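Long-range contacts in aminoglycoside 3'-phosphotransferase AphA1-IAB (Acinetobacter baumannii, PDB 4FEW), which confers resistance to kanamycin and related aminoglycosides, probably by transferring a phosphate from ATP to the drug's 3'-hydroxyl: residues V71-L76 / I216-V221; T100-K105 / K211-I216. All coordinates share one frame; numbering follows the deposited sequence.

Overall arrangement
The two contacts bridge the lobes of a protein-kinase-like fold, both bordering the nucleotide cleft, with centres about 14 Å apart. Along the chain the order is 71-76, 100-105, 211-216, 216-221, so contact 2 is nested within the loop that contact 1 closes. Contact 1 sets the C-terminal end of helix 61-76, from the N-terminal lobe, against the loop after strand 211-215. Contact 2 sets the linker after strand 94-100, the last strand of the five-stranded sheet in chain order, against strand 211-215 itself. They share Ile216, and both touch the inhibitor PP2, bound in the cleft; kanamycin A reaches contact 1 through Arg220.

Contact 1: V71-L76 / I216-V221; sequences VRLNWL and IDVGRV. With PP2 (1-tert-butyl-3-(4-chloro-phenyl)-1H-pyrazolo[3,4-D]pyrimidin-4-ylamine), chain H; KAN (kanamycin a), chain G.
Arg72 and Val221 lie alongside each other, their side chains running in opposite directions, so that Arg72 CD sits 3.9 Å from Val221 CB before the guanidinium passes on to the backbone. The arginine chain is extended from CG to NE and carries NE to within 2.9 Å of Val221 O. This hydrogen bond bends at the hydrogen (147°), but the donor lies in the carbonyl plane on a lone pair, and the oxygen is met at the edge of the guanidinium, near its plane. CD rests against two more carbonyls, 3.3 Å from Gly219 O and 3.4 Å from Val218 O. NH1 turns back to Asp68 O, and Phe142 makes a cation-pi contact with the group, so several partners fix its rotation.

Helix 61-76 holds the place of helix C of the protein kinases, and 216-221 that of the segment starting at the DFG aspartate, here Asp217, which pairs with Lys56. A type I turn from Val218 to Val221 then presents both valines to the helix. Val218 meets Leu73 at about a right angle, CG2 coming 3.6 Å from Leu73 CG, while Leu73 continues onto Leu97 and Thr99 of the sheet. Val221 divides its two methyls: CG1 abuts the edge of the Trp75 ring at CZ3 (3.9 Å), and CG2 approaches Leu76 CD2 (3.8 Å). With its CG anti to the backbone N (chi1 170°), Trp75 swings that edge toward the turn.

Arg220 leaves the backbone away from the helix, and its extended chain brings the guanidinium to kanamycin A. Both terminal nitrogens make weak hydrogen bonds to kanamycin O8, that from NH2 spanning 3.3 Å, and a long, weak ion pair links NH2 to Asp199, probably the catalytic proton acceptor.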
ATOM      1  N   VAL A  71      -0.234  -3.476 -11.908  1.00 16.83           N
ATOM      2  CA  VAL A  71      -1.448  -3.051 -12.625  1.00 18.60           C
ATOM      3  C   VAL A  71      -2.196  -1.933 -11.910  1.00 24.32           C
ATOM      4  O   VAL A  71      -2.866  -1.116 -12.539  1.00 20.51           O
ATOM      5  CB  VAL A  71      -2.425  -4.222 -12.919  1.00 24.33           C
ATOM      6  CG1 VAL A  71      -1.748  -5.269 -13.785  1.00 25.27           C
ATOM      7  CG2 VAL A  71      -2.949  -4.835 -11.609  1.00 23.25           C
ATOM      8  N   ARG A  72      -2.047  -1.890 -10.593  1.00 17.89           N
ATOM      9  CA  ARG A  72      -2.668  -0.857  -9.794  1.00 21.74           C
ATOM     10  C   ARG A  72      -1.901   0.458  -9.926  1.00 19.25           C
ATOM     11  O   ARG A  72      -2.508   1.520 -10.018  1.00 23.02           O
ATOM     12  CB  ARG A  72      -2.808  -1.340  -8.345  1.00 20.62           C
ATOM     13  CG  ARG A  72      -3.973  -2.321  -8.195  1.00 14.63           C
ATOM     14  CD  ARG A  72      -3.873  -3.157  -6.942  1.00 17.52           C
ATOM     15  NE  ARG A  72      -4.983  -4.110  -6.830  1.00 22.07           N
ATOM     16  CZ  ARG A  72      -5.086  -5.237  -7.530  1.00 22.91           C
ATOM     17  NH1 ARG A  72      -4.159  -5.567  -8.425  1.00 14.96           N
ATOM     18  NH2 ARG A  72      -6.127  -6.037  -7.338  1.00 15.30           N
ATOM     19  N   LEU A  73      -0.572   0.387  -9.969  1.00 20.36           N
ATOM     20  CA  LEU A  73       0.236   1.567 -10.292  1.00 19.53           C
ATOM     21  C   LEU A  73      -0.213   2.142 -11.629  1.00 17.02           C
ATOM     22  O   LEU A  73      -0.409   3.360 -11.785  1.00 18.18           O
ATOM     23  CB  LEU A  73       1.719   1.196 -10.389  1.00 24.06           C
ATOM     24  CG  LEU A  73       2.525   1.166  -9.091  1.00 26.53           C
ATOM     25  CD1 LEU A  73       3.901   0.574  -9.331  1.00 29.08           C
ATOM     26  CD2 LEU A  73       2.658   2.573  -8.539  1.00 25.75           C
ATOM     27  N   ASN A  74      -0.352   1.250 -12.601  1.00 17.79           N
ATOM     28  CA  ASN A  74      -0.737   1.641 -13.951  1.00 19.21           C
ATOM     29  C   ASN A  74      -2.098   2.325 -13.973  1.00 24.89           C
ATOM     30  O   ASN A  74      -2.281   3.350 -14.628  1.00 19.66           O
ATOM     31  CB  ASN A  74      -0.780   0.415 -14.862  1.00 24.14           C
ATOM     32  CG  ASN A  74      -0.986   0.780 -16.305  1.00 34.35           C
ATOM     33  OD1 ASN A  74      -0.271   1.621 -16.850  1.00 26.45           O
ATOM     34  ND2 ASN A  74      -1.978   0.167 -16.934  1.00 28.06           N
ATOM     35  N   TRP A  75      -3.059   1.749 -13.263  1.00 20.53           N
ATOM     36  CA  TRP A  75      -4.400   2.304 -13.281  1.00 31.43           C
ATOM     37  C   TRP A  75      -4.454   3.604 -12.483  1.00 24.36           C
ATOM     38  O   TRP A  75      -4.889   4.643 -12.992  1.00 20.17           O
ATOM     39  CB  TRP A  75      -5.434   1.308 -12.745  1.00 18.07           C
ATOM     40  CG  TRP A  75      -6.736   1.969 -12.542  1.00 22.24           C
ATOM     41  CD1 TRP A  75      -7.625   2.361 -13.519  1.00 19.05           C
ATOM     42  CD2 TRP A  75      -7.288   2.405 -11.293  1.00 22.86           C
ATOM     43  NE1 TRP A  75      -8.695   3.011 -12.942  1.00 21.93           N
ATOM     44  CE2 TRP A  75      -8.521   3.039 -11.579  1.00 17.86           C
ATOM     45  CE3 TRP A  75      -6.869   2.309  -9.960  1.00 21.73           C
ATOM     46  CZ2 TRP A  75      -9.332   3.576 -10.581  1.00 19.85           C
ATOM     47  CZ3 TRP A  75      -7.675   2.835  -8.972  1.00 17.62           C
ATOM     48  CH2 TRP A  75      -8.897   3.468  -9.288  1.00 29.16           C
ATOM     49  N   LEU A  76      -3.998   3.548 -11.236  1.00 19.77           N
ATOM     50  CA  LEU A  76      -4.243   4.638 -10.295  1.00 19.12           C
ATOM     51  C   LEU A  76      -3.474   5.903 -10.634  1.00 27.84           C
ATOM     52  O   LEU A  76      -3.875   7.004 -10.242  1.00 20.44           O
ATOM     53  CB  LEU A  76      -3.969   4.184  -8.845  1.00 17.57           C
ATOM     54  CG  LEU A  76      -4.198   5.189  -7.702  1.00 28.53           C
ATOM     55  CD1 LEU A  76      -5.620   5.737  -7.728  1.00 21.26           C
ATOM     56  CD2 LEU A  76      -3.888   4.566  -6.338  1.00 21.08           C
ATOM     57  N   ILE A 216       2.799   5.387  -2.126  1.00 18.42           N
ATOM     58  CA  ILE A 216       3.511   4.254  -2.701  1.00 16.35           C
ATOM     59  C   ILE A 216       2.926   2.948  -2.187  1.00 15.56           C
ATOM     60  O   ILE A 216       2.031   2.967  -1.360  1.00 20.14           O
ATOM     61  CB  ILE A 216       5.027   4.300  -2.350  1.00 23.18           C
ATOM     62  CG1 ILE A 216       5.237   4.195  -0.830  1.00 24.19           C
ATOM     63  CG2 ILE A 216       5.681   5.575  -2.908  1.00 18.48           C
ATOM     64  CD1 ILE A 216       6.719   4.166  -0.416  1.00 26.44           C
ATOM     65  N   ASP A 217       3.457   1.826  -2.668  1.00 16.91           N
ATOM     66  CA  ASP A 217       3.040   0.497  -2.220  1.00 25.75           C
ATOM     67  C   ASP A 217       1.546   0.252  -2.441  1.00 23.66           C
ATOM     68  O   ASP A 217       0.816  -0.035  -1.502  1.00 18.43           O
ATOM     69  CB  ASP A 217       3.402   0.283  -0.739  1.00 20.66           C
ATOM     70  CG  ASP A 217       4.429  -0.822  -0.546  1.00 62.14           C
ATOM     71  OD1 ASP A 217       4.825  -1.459  -1.547  1.00 35.86           O
ATOM     72  OD2 ASP A 217       4.831  -1.062   0.609  1.00 82.94           O
ATOM     73  N   VAL A 218       1.105   0.344  -3.692  1.00 23.98           N
ATOM     74  CA  VAL A 218      -0.318   0.358  -3.998  1.00 27.91           C
ATOM     75  C   VAL A 218      -0.913  -1.010  -4.361  1.00 29.07           C
ATOM     76  O   VAL A 218      -2.000  -1.081  -4.934  1.00 19.99           O
ATOM     77  CB  VAL A 218      -0.616   1.391  -5.117  1.00 22.56           C
ATOM     78  CG1 VAL A 218      -0.172   2.770  -4.671  1.00 14.46           C
ATOM     79  CG2 VAL A 218       0.093   1.002  -6.438  1.00 15.44           C
ATOM     80  N   GLY A 219      -0.220  -2.087  -3.998  1.00 21.49           N
ATOM     81  CA  GLY A 219      -0.648  -3.433  -4.347  1.00 17.56           C
ATOM     82  C   GLY A 219      -2.007  -3.902  -3.842  1.00 18.86           C
ATOM     83  O   GLY A 219      -2.571  -4.856  -4.382  1.00 18.32           O
ATOM     84  N   ARG A 220      -2.543  -3.246  -2.819  1.00 17.64           N
ATOM     85  CA  ARG A 220      -3.842  -3.640  -2.266  1.00 17.75           C
ATOM     86  C   ARG A 220      -4.961  -2.664  -2.657  1.00 19.91           C
ATOM     87  O   ARG A 220      -6.068  -2.711  -2.116  1.00 18.30           O
ATOM     88  CB  ARG A 220      -3.741  -3.785  -0.740  1.00 22.09           C
ATOM     89  CG  ARG A 220      -2.806  -4.926  -0.308  1.00 22.93           C
ATOM     90  CD  ARG A 220      -2.552  -5.031   1.221  1.00 23.42           C
ATOM     91  NE  ARG A 220      -1.655  -6.156   1.529  1.00 30.88           N
ATOM     92  CZ  ARG A 220      -0.702  -6.152   2.468  1.00 44.88           C
ATOM     93  NH1 ARG A 220       0.055  -7.227   2.644  1.00 43.27           N
ATOM     94  NH2 ARG A 220      -0.492  -5.084   3.233  1.00 35.00           N
ATOM     95  N   VAL A 221      -4.671  -1.792  -3.619  1.00 17.29           N
ATOM     96  CA  VAL A 221      -5.646  -0.806  -4.098  1.00 13.25           C
ATOM     97  C   VAL A 221      -6.917  -1.459  -4.645  1.00 20.37           C
ATOM     98  O   VAL A 221      -6.850  -2.470  -5.324  1.00 18.30           O
ATOM     99  CB  VAL A 221      -5.030   0.099  -5.198  1.00 12.82           C
ATOM    100  CG1 VAL A 221      -6.106   0.710  -6.093  1.00 13.13           C
ATOM    101  CG2 VAL A 221      -4.183   1.203  -4.566  1.00 16.95           C
TER
HETATM  102  C1  PP2 H 302       9.272   3.445  -3.157  0.87 22.70           C
HETATM  103  N2  PP2 H 302       8.762   3.645  -4.383  0.87 23.25           N
HETATM  104  C3  PP2 H 302       8.786   4.843  -4.920  0.87 26.29           C
HETATM  105  N4  PP2 H 302       9.299   5.874  -4.272  0.87 16.99           N
HETATM  106  C5  PP2 H 302       9.815   5.755  -3.046  0.87 30.05           C
HETATM  107  C6  PP2 H 302       9.816   4.500  -2.434  0.87 15.80           C
HETATM  108  C8  PP2 H 302      10.231   3.902  -1.232  0.87 31.23           C
HETATM  109  N9  PP2 H 302       9.919   2.609  -1.305  0.87 23.30           N
HETATM  110  N10 PP2 H 302       9.383   2.358  -2.389  0.87 30.69           N
HETATM  111  C11 PP2 H 302      10.858   4.479  -0.129  0.87 31.48           C
HETATM  112  C12 PP2 H 302      11.187   5.823  -0.052  0.87 81.80           C
HETATM  113  C13 PP2 H 302      11.819   6.352   1.060  0.87 85.15           C
HETATM  114  C14 PP2 H 302      12.137   5.518   2.121  0.87 46.58           C
HETATM  115  C15 PP2 H 302      11.821   4.166   2.062  0.87115.25           C
HETATM  116  C16 PP2 H 302      11.187   3.649   0.938  0.87 73.45           C
HETATM  117  C22 PP2 H 302       8.905   0.998  -2.758  0.87 22.82           C
HETATM  118  C23 PP2 H 302       9.705   0.491  -3.951  0.87 16.04           C
HETATM  119  C24 PP2 H 302       9.106   0.105  -1.536  0.87 32.07           C
HETATM  120  C25 PP2 H 302       7.407   1.060  -3.100  0.87 31.35           C
HETATM  121  N25 PP2 H 302      10.304   6.857  -2.492  0.87 26.51           N
HETATM  122 CL   PP2 H 302      12.921   6.177   3.511  0.87 70.80          CL
HETATM  123  C1  KAN G 301       3.136  -4.404   8.498  1.00 22.70           C
HETATM  124  C2  KAN G 301       3.338  -3.448   7.326  1.00 23.31           C
HETATM  125  C3  KAN G 301       2.622  -3.907   6.053  1.00 22.68           C
HETATM  126  C4  KAN G 301       3.156  -5.263   5.668  1.00 22.89           C
HETATM  127  C5  KAN G 301       2.873  -6.218   6.824  1.00 21.96           C
HETATM  128  C6  KAN G 301       3.402  -7.594   6.428  1.00 23.48           C
HETATM  129  C7  KAN G 301      -0.338  -4.759  12.490  1.00 21.94           C
HETATM  130  C8  KAN G 301       1.029  -4.154  12.542  1.00 22.90           C
HETATM  131  C9  KAN G 301       1.394  -3.698  11.095  1.00 23.52           C
HETATM  132  C10 KAN G 301       1.394  -4.885  10.096  1.00 21.32           C
HETATM  133  C11 KAN G 301      -0.031  -5.436  10.052  1.00 20.56           C
HETATM  134  C12 KAN G 301      -0.385  -5.886  11.458  1.00 21.37           C
HETATM  135  C13 KAN G 301       2.309  -2.739  14.094  1.00 28.07           C
HETATM  136  C14 KAN G 301       2.036  -2.181  15.491  1.00 28.58           C
HETATM  137  C15 KAN G 301       1.162  -0.937  15.438  1.00 30.63           C
HETATM  138  C16 KAN G 301       1.950   0.096  14.640  1.00 31.47           C
HETATM  139  C17 KAN G 301       2.208  -0.469  13.254  1.00 31.35           C
HETATM  140  C18 KAN G 301       2.855   0.570  12.314  1.00 34.88           C
HETATM  141  N1  KAN G 301       3.112  -8.531   7.519  1.00 24.75           N
HETATM  142  N2  KAN G 301       0.003  -6.617   9.173  1.00 17.99           N
HETATM  143  N3  KAN G 301      -0.591  -5.284  13.853  1.00 21.83           N
HETATM  144  N4  KAN G 301       0.840  -0.476  16.800  1.00 30.44           N
HETATM  145  O5  KAN G 301       3.554  -5.719   8.057  1.00 23.47           O
HETATM  146  O6  KAN G 301       2.837  -2.156   7.710  1.00 24.96           O
HETATM  147  O7  KAN G 301       2.877  -3.005   4.969  1.00 22.80           O
HETATM  148  O8  KAN G 301       2.515  -5.677   4.466  1.00 23.02           O
HETATM  149  O9  KAN G 301       1.726  -4.462   8.776  1.00 21.61           O
HETATM  150  O10 KAN G 301       2.674  -3.034  11.091  1.00 24.29           O
HETATM  151  O11 KAN G 301       0.998  -3.116  13.540  1.00 25.50           O
HETATM  152  O12 KAN G 301       2.977  -1.713  13.335  1.00 29.84           O
HETATM  153  O13 KAN G 301       1.411  -3.231  16.219  1.00 26.15           O
HETATM  154  O14 KAN G 301       1.245   1.317  14.550  1.00 33.24           O
HETATM  155  O15 KAN G 301       2.920   0.028  10.972  1.00 36.96           O

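Contact 2: T100-K105 / K211-I216. With PP2 (1-tert-butyl-3-(4-chloro-phenyl)-1H-pyrazolo[3,4-D]pyrimidin-4-ylamine), chain H.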
ATOM      1  N   THR A 100      10.143   4.655 -10.910  1.00 29.71           N
ATOM      2  CA  THR A 100      10.851   5.869 -10.496  1.00 32.27           C
ATOM      3  C   THR A 100      10.490   6.199  -9.058  1.00 30.50           C
ATOM      4  O   THR A 100       9.333   6.077  -8.660  1.00 43.44           O
ATOM      5  CB  THR A 100      10.517   7.099 -11.373  1.00 36.99           C
ATOM      6  OG1 THR A 100       9.152   7.487 -11.159  1.00 37.37           O
ATOM      7  CG2 THR A 100      10.767   6.809 -12.855  1.00 27.74           C
ATOM      8  N   ALA A 101      11.484   6.611  -8.281  1.00 28.17           N
ATOM      9  CA  ALA A 101      11.253   6.941  -6.884  1.00 32.02           C
ATOM     10  C   ALA A 101      10.513   8.263  -6.784  1.00 45.76           C
ATOM     11  O   ALA A 101      10.668   9.142  -7.627  1.00 35.89           O
ATOM     12  CB  ALA A 101      12.585   7.004  -6.107  1.00 31.78           C
ATOM     13  N   ILE A 102       9.678   8.384  -5.765  1.00 29.27           N
ATOM     14  CA  ILE A 102       9.152   9.674  -5.386  1.00 26.33           C
ATOM     15  C   ILE A 102      10.123  10.267  -4.374  1.00 27.94           C
ATOM     16  O   ILE A 102      10.290   9.730  -3.282  1.00 32.20           O
ATOM     17  CB  ILE A 102       7.770   9.531  -4.763  1.00 32.67           C
ATOM     18  CG1 ILE A 102       6.810   8.900  -5.772  1.00 26.13           C
ATOM     19  CG2 ILE A 102       7.256  10.888  -4.311  1.00 33.48           C
ATOM     20  CD1 ILE A 102       5.418   8.743  -5.235  1.00 32.47           C
ATOM     21  N   PRO A 103      10.788  11.363  -4.746  1.00 29.29           N
ATOM     22  CA  PRO A 103      11.792  11.959  -3.855  1.00 31.23           C
ATOM     23  C   PRO A 103      11.193  12.424  -2.532  1.00 43.37           C
ATOM     24  O   PRO A 103      10.048  12.863  -2.498  1.00 30.87           O
ATOM     25  CB  PRO A 103      12.335  13.146  -4.664  1.00 41.24           C
ATOM     26  CG  PRO A 103      11.286  13.440  -5.690  1.00 33.69           C
ATOM     27  CD  PRO A 103      10.576  12.145  -5.977  1.00 31.43           C
ATOM     28  N   GLY A 104      11.954  12.302  -1.450  1.00 31.06           N
ATOM     29  CA  GLY A 104      11.521  12.794  -0.155  1.00 32.39           C
ATOM     30  C   GLY A 104      11.568  11.757   0.952  1.00 32.34           C
ATOM     31  O   GLY A 104      12.245  10.732   0.837  1.00 29.69           O
ATOM     32  N   LYS A 105      10.831  12.028   2.027  1.00 30.48           N
ATOM     33  CA  LYS A 105      10.795  11.158   3.189  1.00 31.14           C
ATOM     34  C   LYS A 105       9.370  10.687   3.467  1.00 29.40           C
ATOM     35  O   LYS A 105       8.406  11.333   3.053  1.00 22.64           O
ATOM     36  CB  LYS A 105      11.350  11.901   4.415  1.00 29.21           C
ATOM     37  CG  LYS A 105      12.772  12.432   4.255  1.00 50.44           C
ATOM     38  CD  LYS A 105      13.078  13.473   5.326  1.00 38.56           C
ATOM     39  CE  LYS A 105      14.458  14.079   5.147  1.00 47.38           C
ATOM     40  NZ  LYS A 105      14.606  15.312   5.970  1.00 41.55           N
ATOM     41  N   LYS A 211       5.793  19.162   1.740  1.00 45.17           N
ATOM     42  CA  LYS A 211       4.533  18.864   1.069  1.00 36.08           C
ATOM     43  C   LYS A 211       4.327  17.372   0.804  1.00 22.53           C
ATOM     44  O   LYS A 211       5.258  16.656   0.416  1.00 35.95           O
ATOM     45  CB  LYS A 211       4.394  19.668  -0.231  1.00 35.86           C
ATOM     46  CG  LYS A 211       4.053  21.142   0.002  1.00 61.42           C
ATOM     47  CD  LYS A 211       3.686  21.852  -1.296  1.00 75.30           C
ATOM     48  CE  LYS A 211       3.211  23.279  -1.034  1.00 83.41           C
ATOM     49  NZ  LYS A 211       2.829  23.992  -2.286  1.00 65.28           N
ATOM     50  N   LEU A 212       3.100  16.914   1.030  1.00 28.14           N
ATOM     51  CA  LEU A 212       2.712  15.554   0.680  1.00 37.67           C
ATOM     52  C   LEU A 212       2.579  15.469  -0.832  1.00 42.84           C
ATOM     53  O   LEU A 212       1.669  16.056  -1.418  1.00 34.83           O
ATOM     54  CB  LEU A 212       1.395  15.198   1.367  1.00 25.71           C
ATOM     55  CG  LEU A 212       0.827  13.788   1.217  1.00 26.97           C
ATOM     56  CD1 LEU A 212       1.897  12.742   1.297  1.00 22.89           C
ATOM     57  CD2 LEU A 212      -0.217  13.551   2.311  1.00 33.55           C
ATOM     58  N   ILE A 213       3.499  14.757  -1.467  1.00 25.28           N
ATOM     59  CA  ILE A 213       3.533  14.722  -2.924  1.00 20.93           C
ATOM     60  C   ILE A 213       3.217  13.363  -3.559  1.00 24.31           C
ATOM     61  O   ILE A 213       3.202  13.245  -4.779  1.00 36.89           O
ATOM     62  CB  ILE A 213       4.894  15.207  -3.464  1.00 36.80           C
ATOM     63  CG1 ILE A 213       6.016  14.308  -2.942  1.00 31.41           C
ATOM     64  CG2 ILE A 213       5.115  16.665  -3.084  1.00 32.90           C
ATOM     65  CD1 ILE A 213       7.337  14.469  -3.673  1.00 36.57           C
ATOM     66  N   GLY A 214       2.974  12.332  -2.761  1.00 28.65           N
ATOM     67  CA  GLY A 214       2.683  11.042  -3.359  1.00 32.75           C
ATOM     68  C   GLY A 214       2.467   9.900  -2.399  1.00 31.51           C
ATOM     69  O   GLY A 214       2.726  10.010  -1.209  1.00 23.77           O
ATOM     70  N   CYS A 215       1.972   8.792  -2.928  1.00 22.49           N
ATOM     71  CA  CYS A 215       1.793   7.599  -2.130  1.00 21.79           C
ATOM     72  C   CYS A 215       2.409   6.412  -2.874  1.00 27.24           C
ATOM     73  O   CYS A 215       2.549   6.436  -4.104  1.00 21.62           O
ATOM     74  CB  CYS A 215       0.311   7.367  -1.817  1.00 24.52           C
ATOM     75  SG  CYS A 215      -0.681   6.857  -3.241  1.00 26.18           S
ATOM     76  N   ILE A 216       2.799   5.387  -2.126  1.00 18.42           N
ATOM     77  CA  ILE A 216       3.511   4.254  -2.701  1.00 16.35           C
ATOM     78  C   ILE A 216       2.926   2.948  -2.187  1.00 15.56           C
ATOM     79  O   ILE A 216       2.031   2.967  -1.360  1.00 20.14           O
ATOM     80  CB  ILE A 216       5.027   4.300  -2.350  1.00 23.18           C
ATOM     81  CG1 ILE A 216       5.237   4.195  -0.830  1.00 24.19           C
ATOM     82  CG2 ILE A 216       5.681   5.575  -2.908  1.00 18.48           C
ATOM     83  CD1 ILE A 216       6.719   4.166  -0.416  1.00 26.44           C
TER
HETATM   84  C1  PP2 H 302       9.272   3.445  -3.157  0.87 22.70           C
HETATM   85  N2  PP2 H 302       8.762   3.645  -4.383  0.87 23.25           N
HETATM   86  C3  PP2 H 302       8.786   4.843  -4.920  0.87 26.29           C
HETATM   87  N4  PP2 H 302       9.299   5.874  -4.272  0.87 16.99           N
HETATM   88  C5  PP2 H 302       9.815   5.755  -3.046  0.87 30.05           C
HETATM   89  C6  PP2 H 302       9.816   4.500  -2.434  0.87 15.80           C
HETATM   90  C8  PP2 H 302      10.231   3.902  -1.232  0.87 31.23           C
HETATM   91  N9  PP2 H 302       9.919   2.609  -1.305  0.87 23.30           N
HETATM   92  N10 PP2 H 302       9.383   2.358  -2.389  0.87 30.69           N
HETATM   93  C11 PP2 H 302      10.858   4.479  -0.129  0.87 31.48           C
HETATM   94  C12 PP2 H 302      11.187   5.823  -0.052  0.87 81.80           C
HETATM   95  C13 PP2 H 302      11.819   6.352   1.060  0.87 85.15           C
HETATM   96  C14 PP2 H 302      12.137   5.518   2.121  0.87 46.58           C
HETATM   97  C15 PP2 H 302      11.821   4.166   2.062  0.87115.25           C
HETATM   98  C16 PP2 H 302      11.187   3.649   0.938  0.87 73.45           C
HETATM   99  C22 PP2 H 302       8.905   0.998  -2.758  0.87 22.82           C
HETATM  100  C23 PP2 H 302       9.705   0.491  -3.951  0.87 16.04           C
HETATM  101  C24 PP2 H 302       9.106   0.105  -1.536  0.87 32.07           C
HETATM  102  C25 PP2 H 302       7.407   1.060  -3.100  0.87 31.35           C
HETATM  103  N25 PP2 H 302      10.304   6.857  -2.492  0.87 26.51           N
HETATM  104 CL   PP2 H 302      12.921   6.177   3.511  0.87 70.80          CL
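Ile102 aims its side chain from the interlobe linker onto the backbone of strand 211-215, with the inhibitor PP2 beside it. CB already lies 4.0 Å from PP2 N4, at the rim of the pyrimidine. There the chain forks. CG2, anti to the backbone N, reaches out to the tip of Ile213, with CG2 3.6 Å from Ile213 CD1 as the two isoleucines pass side by side in opposite senses. CG1, on the other branch, still passes close to PP2 N4, and with chi2 extended (-179°) CD1 is carried onto the strand backbone. That methyl comes 4.0 Å from Gly214 CA, a close approach that the bare CA of the glycine allows, and it also touches Cys215 O. It ends 3.9 Å from Ile216 CG2. Ile216 in turn lies against the ligand, its CD1 3.6 Å from PP2 C8.

The linker backbone is what grips PP2, through a donor-acceptor pair reminiscent of the adenine bonds at a kinase hinge, here with both partners on Ile102: Ile102 N donates to PP2 N4 (2.9 Å, 167°), and PP2 N25 donates to Ile102 O (3.0 Å). Next along, Pro103 O is buried against Ile213 CD1 at 3.4 Å and has no polar partner in the model.

Opposite Ile206 the strand inserts an extra residue, Ile213 and Gly214 together forming a classic beta bulge in the small antiparallel sheet whose middle strand is 205-208. Ile102 also touches Ile206, while Leu212 and Cys215 turn from the linker onto helix 118-133, leaving strand 211-215 between that helix and the linker that follows strand 94-100.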